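Local coordinates for protein arabinogalactan endo-1,4-beta-galactosidase (Ignisphaera aggregans, PDB 7OSK) that probably hydrolyses the beta-1,4-galactan chains of arabinogalactan from within, through its family 53 glycoside hydrolase catalytic domain, at residues A203-I217 / N243-F255. Sequence-based numbering, arbitrary orientation. Where two conformers were deposited one is given.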
ATOM      1  N   ALA A 203      18.028 -10.638   3.502  1.00 23.16           N
ATOM      2  CA  ALA A 203      18.428 -10.751   2.094  1.00 24.81           C
ATOM      3  C   ALA A 203      19.870 -11.252   1.932  1.00 25.12           C
ATOM      4  O   ALA A 203      20.136 -12.117   1.094  1.00 23.56           O
ATOM      5  CB  ALA A 203      18.248  -9.412   1.380  1.00 20.53           C
ATOM      6  N   ALA A 204      20.797 -10.688   2.705  1.00 22.36           N
ATOM      7  CA  ALA A 204      22.145 -11.234   2.823  1.00 24.50           C
ATOM      8  C   ALA A 204      22.071 -12.710   3.200  1.00 26.66           C
ATOM      9  O   ALA A 204      22.740 -13.550   2.596  1.00 28.32           O
ATOM     10  CB  ALA A 204      22.942 -10.459   3.852  1.00 24.29           C
ATOM     11  N   ASN A 205      21.255 -13.020   4.203  1.00 25.65           N
ATOM     12  CA  ASN A 205      20.930 -14.404   4.521  1.00 26.31           C
ATOM     13  C   ASN A 205      19.830 -14.886   3.585  1.00 25.44           C
ATOM     14  O   ASN A 205      18.713 -15.164   4.021  1.00 25.59           O
ATOM     15  CB  ASN A 205      20.480 -14.550   5.976  1.00 26.63           C
ATOM     16  CG  ASN A 205      21.404 -13.851   6.946  1.00 29.04           C
ATOM     17  OD1 ASN A 205      21.105 -12.756   7.420  1.00 25.98           O
ATOM     18  ND2 ASN A 205      22.535 -14.479   7.248  1.00 33.95           N
ATOM     19  N   TRP A 206      20.150 -14.969   2.298  1.00 23.25           N
ATOM     20  CA  TRP A 206      19.152 -15.278   1.282  1.00 22.71           C
ATOM     21  C   TRP A 206      18.443 -16.596   1.548  1.00 21.84           C
ATOM     22  O   TRP A 206      17.232 -16.699   1.372  1.00 22.38           O
ATOM     23  CB  TRP A 206      19.789 -15.324  -0.103  1.00 22.42           C
ATOM     24  CG  TRP A 206      18.770 -15.454  -1.182  1.00 21.15           C
ATOM     25  CD1 TRP A 206      18.372 -16.600  -1.804  1.00 18.87           C
ATOM     26  CD2 TRP A 206      17.997 -14.396  -1.755  1.00 21.43           C
ATOM     27  NE1 TRP A 206      17.404 -16.320  -2.737  1.00 20.52           N
ATOM     28  CE2 TRP A 206      17.155 -14.973  -2.726  1.00 20.71           C
ATOM     29  CE3 TRP A 206      17.939 -13.015  -1.545  1.00 21.28           C
ATOM     30  CZ2 TRP A 206      16.268 -14.217  -3.484  1.00 21.27           C
ATOM     31  CZ3 TRP A 206      17.058 -12.267  -2.298  1.00 20.02           C
ATOM     32  CH2 TRP A 206      16.233 -12.868  -3.256  1.00 23.20           C
ATOM     33  N   THR A 207      19.202 -17.603   1.964  1.00 25.48           N
ATOM     34  CA  THR A 207      18.641 -18.923   2.231  1.00 28.16           C
ATOM     35  C   THR A 207      17.553 -18.849   3.300  1.00 24.55           C
ATOM     36  O   THR A 207      16.453 -19.374   3.120  1.00 22.50           O
ATOM     37  CB  THR A 207      19.732 -19.913   2.684  1.00 26.47           C
ATOM     38  OG1 THR A 207      20.804 -19.915   1.732  1.00 27.06           O
ATOM     39  CG2 THR A 207      19.162 -21.320   2.814  1.00 25.21           C
ATOM     40  N   GLN A 208      17.868 -18.190   4.408  1.00 25.95           N
ATOM     41  CA  GLN A 208      16.925 -18.042   5.507  1.00 24.68           C
ATOM     42  C   GLN A 208      15.791 -17.104   5.115  1.00 22.98           C
ATOM     43  O   GLN A 208      14.639 -17.308   5.496  1.00 20.52           O
ATOM     44  CB  GLN A 208      17.641 -17.523   6.752  1.00 24.04           C
ATOM     45  CG  GLN A 208      18.646 -18.506   7.321  1.00 24.50           C
ATOM     46  CD  GLN A 208      19.161 -18.096   8.686  1.00 25.46           C
ATOM     47  OE1 GLN A 208      19.135 -16.918   9.047  1.00 22.63           O
ATOM     48  NE2 GLN A 208      19.626 -19.073   9.456  1.00 26.75           N
ATOM     49  N   PHE A 209      16.141 -16.074   4.353  1.00 25.66           N
ATOM     50  CA  PHE A 209      15.174 -15.125   3.815  1.00 22.98           C
ATOM     51  C   PHE A 209      14.098 -15.852   3.002  1.00 22.01           C
ATOM     52  O   PHE A 209      12.908 -15.580   3.154  1.00 18.49           O
ATOM     53  CB  PHE A 209      15.905 -14.079   2.959  1.00 22.98           C
ATOM     54  CG  PHE A 209      14.998 -13.133   2.214  1.00 22.70           C
ATOM     55  CD1 PHE A 209      13.782 -12.729   2.742  1.00 22.38           C
ATOM     56  CD2 PHE A 209      15.377 -12.642   0.976  1.00 23.11           C
ATOM     57  CE1 PHE A 209      12.962 -11.857   2.043  1.00 21.58           C
ATOM     58  CE2 PHE A 209      14.564 -11.770   0.277  1.00 22.54           C
ATOM     59  CZ  PHE A 209      13.357 -11.379   0.809  1.00 19.76           C
ATOM     60  N   VAL A 210      14.521 -16.793   2.161  1.00 23.16           N
ATOM     61  CA  VAL A 210      13.594 -17.536   1.307  1.00 22.23           C
ATOM     62  C   VAL A 210      12.767 -18.532   2.115  1.00 19.81           C
ATOM     63  O   VAL A 210      11.614 -18.806   1.786  1.00 19.43           O
ATOM     64  CB  VAL A 210      14.344 -18.287   0.189  1.00 20.36           C
ATOM     65  CG1 VAL A 210      13.415 -19.254  -0.543  1.00 22.15           C
ATOM     66  CG2 VAL A 210      14.946 -17.297  -0.790  1.00 20.88           C
ATOM     67  N   GLY A 211      13.364 -19.083   3.163  1.00 22.25           N
ATOM     68  CA  GLY A 211      12.658 -20.001   4.034  1.00 19.15           C
ATOM     69  C   GLY A 211      11.489 -19.318   4.718  1.00 22.15           C
ATOM     70  O   GLY A 211      10.394 -19.873   4.792  1.00 22.62           O
ATOM     71  N   LEU A 212      11.724 -18.108   5.217  1.00 22.98           N
ATOM     72  CA  LEU A 212      10.682 -17.335   5.881  1.00 20.68           C
ATOM     73  C   LEU A 212       9.645 -16.848   4.879  1.00 20.11           C
ATOM     74  O   LEU A 212       8.451 -16.812   5.175  1.00 20.10           O
ATOM     75  CB  LEU A 212      11.289 -16.145   6.628  1.00 19.87           C
ATOM     76  CG  LEU A 212      12.147 -16.496   7.848  1.00 23.00           C
ATOM     77  CD1 LEU A 212      12.836 -15.257   8.401  1.00 22.94           C
ATOM     78  CD2 LEU A 212      11.307 -17.161   8.926  1.00 22.04           C
ATOM     79  N   LEU A 213      10.104 -16.471   3.692  1.00 21.58           N
ATOM     80  CA  LEU A 213       9.205 -15.994   2.651  1.00 20.34           C
ATOM     81  C   LEU A 213       8.291 -17.129   2.202  1.00 21.69           C
ATOM     82  O   LEU A 213       7.083 -16.945   2.058  1.00 21.98           O
ATOM     83  CB  LEU A 213      10.002 -15.439   1.468  1.00 19.86           C
ATOM     84  CG  LEU A 213       9.448 -14.209   0.743  1.00 21.20           C
ATOM     85  CD1 LEU A 213       9.211 -13.047   1.695  1.00 20.85           C
ATOM     86  CD2 LEU A 213      10.409 -13.790  -0.358  1.00 17.85           C
ATOM     87  N   LYS A 214       8.872 -18.308   1.997  1.00 21.22           N
ATOM     88  CA  LYS A 214       8.104 -19.491   1.618  1.00 19.25           C
ATOM     89  C   LYS A 214       7.132 -19.916   2.716  1.00 19.22           C
ATOM     90  O   LYS A 214       6.011 -20.334   2.433  1.00 20.36           O
ATOM     91  CB  LYS A 214       9.044 -20.652   1.292  1.00 20.96           C
ATOM     92  CG  LYS A 214       9.707 -20.563  -0.073  1.00 20.91           C
ATOM     93  CD  LYS A 214      10.594 -21.773  -0.328  1.00 20.45           C
ATOM     94  CE  LYS A 214      11.169 -21.758  -1.734  1.00 21.90           C
ATOM     95  NZ  LYS A 214      12.084 -22.906  -1.969  1.00 21.99           N
ATOM     96  N   ALA A 215       7.574 -19.811   3.966  1.00 21.24           N
ATOM     97  CA  ALA A 215       6.771 -20.223   5.114  1.00 20.66           C
ATOM     98  C   ALA A 215       5.460 -19.449   5.194  1.00 21.60           C
ATOM     99  O   ALA A 215       4.402 -20.023   5.459  1.00 21.16           O
ATOM    100  CB  ALA A 215       7.560 -20.041   6.393  1.00 22.59           C
ATOM    101  N   ALA A 216       5.538 -18.142   4.974  1.00 20.66           N
ATOM    102  CA  ALA A 216       4.349 -17.302   4.960  1.00 20.41           C
ATOM    103  C   ALA A 216       3.432 -17.703   3.815  1.00 21.09           C
ATOM    104  O   ALA A 216       2.222 -17.814   3.991  1.00 20.93           O
ATOM    105  CB  ALA A 216       4.732 -15.844   4.842  1.00 18.79           C
ATOM    106  N   ILE A 217       4.015 -17.924   2.642  1.00 22.08           N
ATOM    107  CA  ILE A 217       3.239 -18.288   1.464  1.00 21.67           C
ATOM    108  C   ILE A 217       2.528 -19.624   1.673  1.00 21.94           C
ATOM    109  O   ILE A 217       1.364 -19.768   1.307  1.00 20.80           O
ATOM    110  CB  ILE A 217       4.128 -18.355   0.205  1.00 19.07           C
ATOM    111  CG1 ILE A 217       4.695 -16.968  -0.099  1.00 18.57           C
ATOM    112  CG2 ILE A 217       3.332 -18.854  -0.997  1.00 20.58           C
ATOM    113  CD1 ILE A 217       5.772 -16.954  -1.154  1.00 20.85           C
ATOM    114  N   ASN A 243      17.927  -8.546 -10.701  1.00 22.22           N
ATOM    115  CA  ASN A 243      18.787  -9.332  -9.826  1.00 25.06           C
ATOM    116  C   ASN A 243      18.017  -9.959  -8.670  1.00 22.49           C
ATOM    117  O   ASN A 243      18.275 -11.099  -8.287  1.00 21.34           O
ATOM    118  CB  ASN A 243      19.918  -8.461  -9.272  1.00 27.36           C
ATOM    119  CG  ASN A 243      20.846  -7.943 -10.358  1.00 25.87           C
ATOM    120  OD1 ASN A 243      21.080  -8.611 -11.365  1.00 25.27           O
ATOM    121  ND2 ASN A 243      21.381  -6.744 -10.154  1.00 24.95           N
ATOM    122  N   PHE A 244      17.067  -9.207  -8.125  1.00 22.51           N
ATOM    123  CA  PHE A 244      16.320  -9.647  -6.954  1.00 22.09           C
ATOM    124  C   PHE A 244      15.268 -10.698  -7.303  1.00 21.46           C
ATOM    125  O   PHE A 244      15.143 -11.712  -6.615  1.00 21.61           O
ATOM    126  CB  PHE A 244      15.650  -8.453  -6.275  1.00 22.10           C
ATOM    127  CG  PHE A 244      14.997  -8.789  -4.965  1.00 21.22           C
ATOM    128  CD1 PHE A 244      13.678  -9.214  -4.920  1.00 21.24           C
ATOM    129  CD2 PHE A 244      15.703  -8.682  -3.779  1.00 20.59           C
ATOM    130  CE1 PHE A 244      13.076  -9.526  -3.715  1.00 22.27           C
ATOM    131  CE2 PHE A 244      15.107  -8.992  -2.570  1.00 20.35           C
ATOM    132  CZ  PHE A 244      13.791  -9.414  -2.537  1.00 22.26           C
ATOM    133  N   ILE A 245      14.514 -10.455  -8.368  1.00 20.92           N
ATOM    134  CA  ILE A 245      13.417 -11.343  -8.741  1.00 23.57           C
ATOM    135  C   ILE A 245      13.933 -12.645  -9.356  1.00 20.76           C
ATOM    136  O   ILE A 245      13.413 -13.719  -9.059  1.00 18.33           O
ATOM    137  CB  ILE A 245      12.448 -10.646  -9.718  1.00 23.15           C
ATOM    138  CG1 ILE A 245      11.795  -9.447  -9.022  1.00 22.72           C
ATOM    139  CG2 ILE A 245      11.375 -11.623 -10.211  1.00 22.05           C
ATOM    140  CD1 ILE A 245      10.909  -8.603  -9.917  1.00 23.28           C
ATOM    141  N   ASP A 246      14.941 -12.544 -10.218  1.00 21.23           N
ATOM    142  CA  ASP A 246      15.591 -13.728 -10.776  1.00 21.71           C
ATOM    143  C   ASP A 246      16.008 -14.686  -9.668  1.00 21.80           C
ATOM    144  O   ASP A 246      15.705 -15.880  -9.718  1.00 20.00           O
ATOM    145  CB  ASP A 246      16.822 -13.341 -11.604  1.00 23.01           C
ATOM    146  CG  ASP A 246      16.466 -12.807 -12.979  1.00 24.09           C
ATOM    147  OD1 ASP A 246      15.297 -12.423 -13.187  1.00 24.93           O
ATOM    148  OD2 ASP A 246      17.362 -12.768 -13.847  1.00 22.86           O
ATOM    149  N   ARG A 247      16.704 -14.159  -8.666  0.50 21.25           N
ATOM    150  CA  ARG A 247      17.184 -14.980  -7.563  0.50 19.85           C
ATOM    151  C   ARG A 247      16.016 -15.512  -6.740  0.50 20.79           C
ATOM    152  O   ARG A 247      16.106 -16.581  -6.137  0.50 22.27           O
ATOM    153  CB  ARG A 247      18.138 -14.181  -6.675  0.50 20.24           C
ATOM    154  CG  ARG A 247      19.007 -15.043  -5.770  0.50 20.32           C
ATOM    155  CD  ARG A 247      19.940 -14.195  -4.918  0.50 20.14           C
ATOM    156  NE  ARG A 247      20.867 -15.012  -4.140  0.50 19.36           N
ATOM    157  CZ  ARG A 247      21.698 -14.534  -3.220  0.50 18.96           C
ATOM    158  NH1 ARG A 247      21.722 -13.235  -2.948  0.50 19.39           N
ATOM    159  NH2 ARG A 247      22.505 -15.355  -2.565  0.50 19.33           N
ATOM    160  N   LEU A 248      14.917 -14.765  -6.723  1.00 19.91           N
ATOM    161  CA  LEU A 248      13.731 -15.169  -5.977  1.00 20.99           C
ATOM    162  C   LEU A 248      13.001 -16.308  -6.686  1.00 18.99           C
ATOM    163  O   LEU A 248      12.662 -17.319  -6.073  1.00 17.94           O
ATOM    164  CB  LEU A 248      12.791 -13.974  -5.784  1.00 21.81           C
ATOM    165  CG  LEU A 248      11.868 -14.012  -4.564  1.00 20.69           C
ATOM    166  CD1 LEU A 248      12.674 -13.929  -3.274  1.00 20.75           C
ATOM    167  CD2 LEU A 248      10.853 -12.883  -4.632  1.00 20.03           C
ATOM    168  N   ILE A 249      12.762 -16.131  -7.981  1.00 19.90           N
ATOM    169  CA  ILE A 249      12.113 -17.154  -8.793  1.00 19.36           C
ATOM    170  C   ILE A 249      12.935 -18.442  -8.792  1.00 19.78           C
ATOM    171  O   ILE A 249      12.388 -19.534  -8.644  1.00 21.84           O
ATOM    172  CB  ILE A 249      11.901 -16.659 -10.245  1.00 20.09           C
ATOM    173  CG1 ILE A 249      10.842 -15.549 -10.259  1.00 21.26           C
ATOM    174  CG2 ILE A 249      11.498 -17.815 -11.172  1.00 18.49           C
ATOM    175  CD1 ILE A 249      10.544 -14.967 -11.631  1.00 21.62           C
ATOM    176  N   ASN A 250      14.247 -18.308  -8.952  1.00 19.51           N
ATOM    177  CA  ASN A 250      15.138 -19.463  -8.949  1.00 21.06           C
ATOM    178  C   ASN A 250      15.171 -20.178  -7.599  1.00 20.42           C
ATOM    179  O   ASN A 250      15.517 -21.357  -7.529  1.00 20.38           O
ATOM    180  CB  ASN A 250      16.558 -19.038  -9.339  1.00 20.29           C
ATOM    181  CG  ASN A 250      16.683 -18.691 -10.813  1.00 20.56           C
ATOM    182  OD1 ASN A 250      15.933 -19.193 -11.650  1.00 23.00           O
ATOM    183  ND2 ASN A 250      17.641 -17.833 -11.137  1.00 20.47           N
ATOM    184  N   SER A 251      14.812 -19.467  -6.532  1.00 20.20           N
ATOM    185  CA  SER A 251      14.840 -20.037  -5.185  1.00 19.56           C
ATOM    186  C   SER A 251      13.584 -20.849  -4.869  1.00 20.89           C
ATOM    187  O   SER A 251      13.474 -21.439  -3.793  1.00 20.93           O
ATOM    188  CB  SER A 251      15.006 -18.930  -4.142  1.00 18.61           C
ATOM    189  OG  SER A 251      16.271 -18.304  -4.257  1.00 23.13           O
ATOM    190  N   GLY A 252      12.642 -20.876  -5.807  1.00 18.95           N
ATOM    191  CA  GLY A 252      11.424 -21.648  -5.644  1.00 19.19           C
ATOM    192  C   GLY A 252      10.289 -20.854  -5.028  1.00 19.74           C
ATOM    193  O   GLY A 252       9.220 -21.403  -4.753  1.00 19.58           O
ATOM    194  N   VAL A 253      10.516 -19.564  -4.807  1.00 19.65           N
ATOM    195  CA  VAL A 253       9.481 -18.700  -4.254  1.00 21.11           C
ATOM    196  C   VAL A 253       8.387 -18.480  -5.291  1.00 18.14           C
ATOM    197  O   VAL A 253       8.608 -17.836  -6.318  1.00 16.66           O
ATOM    198  CB  VAL A 253      10.052 -17.337  -3.798  1.00 19.53           C
ATOM    199  CG1 VAL A 253       8.938 -16.423  -3.291  1.00 17.90           C
ATOM    200  CG2 VAL A 253      11.096 -17.538  -2.715  1.00 19.54           C
ATOM    201  N   SER A 254       7.207 -19.024  -5.013  1.00 16.91           N
ATOM    202  CA  SER A 254       6.070 -18.894  -5.912  1.00 18.26           C
ATOM    203  C   SER A 254       5.209 -17.701  -5.518  1.00 19.87           C
ATOM    204  O   SER A 254       4.732 -17.610  -4.386  1.00 20.48           O
ATOM    205  CB  SER A 254       5.235 -20.178  -5.911  1.00 17.55           C
ATOM    206  OG  SER A 254       4.794 -20.500  -4.604  1.00 18.01           O
ATOM    207  N   PHE A 255       5.026 -16.784  -6.460  1.00 19.10           N
ATOM    208  CA  PHE A 255       4.179 -15.619  -6.248  1.00 17.31           C
ATOM    209  C   PHE A 255       3.564 -15.201  -7.572  1.00 19.01           C
ATOM    210  O   PHE A 255       4.008 -15.642  -8.631  1.00 19.37           O
ATOM    211  CB  PHE A 255       4.976 -14.467  -5.634  1.00 17.99           C
ATOM    212  CG  PHE A 255       6.103 -13.985  -6.496  1.00 17.83           C
ATOM    213  CD1 PHE A 255       7.277 -14.712  -6.593  1.00 20.59           C
ATOM    214  CD2 PHE A 255       5.991 -12.804  -7.207  1.00 18.98           C
ATOM    215  CE1 PHE A 255       8.317 -14.275  -7.386  1.00 19.79           C
ATOM    216  CE2 PHE A 255       7.029 -12.359  -8.002  1.00 19.71           C
ATOM    217  CZ  PHE A 255       8.194 -13.095  -8.091  1.00 20.93           C
TER
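The hydroxyl of Ser251 takes part in two hydrogen bonds, accepting one and donating the other: Trp206 NE1 donates to Ser251 OG at 2.7 Å, nearly straight (173°) and in the plane of the indole, while Ser251 OG donates in turn to Arg247 O at 2.6 Å, back in the last turn of helix 238-250. With CG anti to the backbone N (chi1 -172°), the indole of Trp206 reaches across to that helix. Arg247, extended from CG to NE, runs along one indole face in the opposite sense; its guanidinium lies flat on the ring system, centres 4.1 Å apart, a cation-pi stack, and its CD adds a CH-pi contact. Val210 CG2 and the ring of Phe209 back the other face. The far rim of the indole points edge-to-face at Phe244, and Leu248 CD1 approaches Trp206 CZ2 to 3.6 Å. Were Trp206 replaced by an alanine, Ser251 OG would probably lose its donor, Arg247 the surface it stacks on, and a gap would open between Phe244 and Leu248. One turn beyond Val210, the extended Lys214 donates from NZ to Ser251 O (2.7 Å), in the carbonyl plane, beside the Schellman motif where Gly252 ends the helix. Past the turn, Val253 CG2 meets Val210 CG1 at 3.6 Å, and Ile217 CD1 touches Val253 CG1. Phe244 and Ile217 also rest on strand 228-234. The axes of segments 206-217 and 243-250 approach to 11.3 Å and cross at -68°; they belong to successive outer helices joined through strand 228-234, as in the (beta/alpha)8 TIM barrel of glycoside hydrolase family 53.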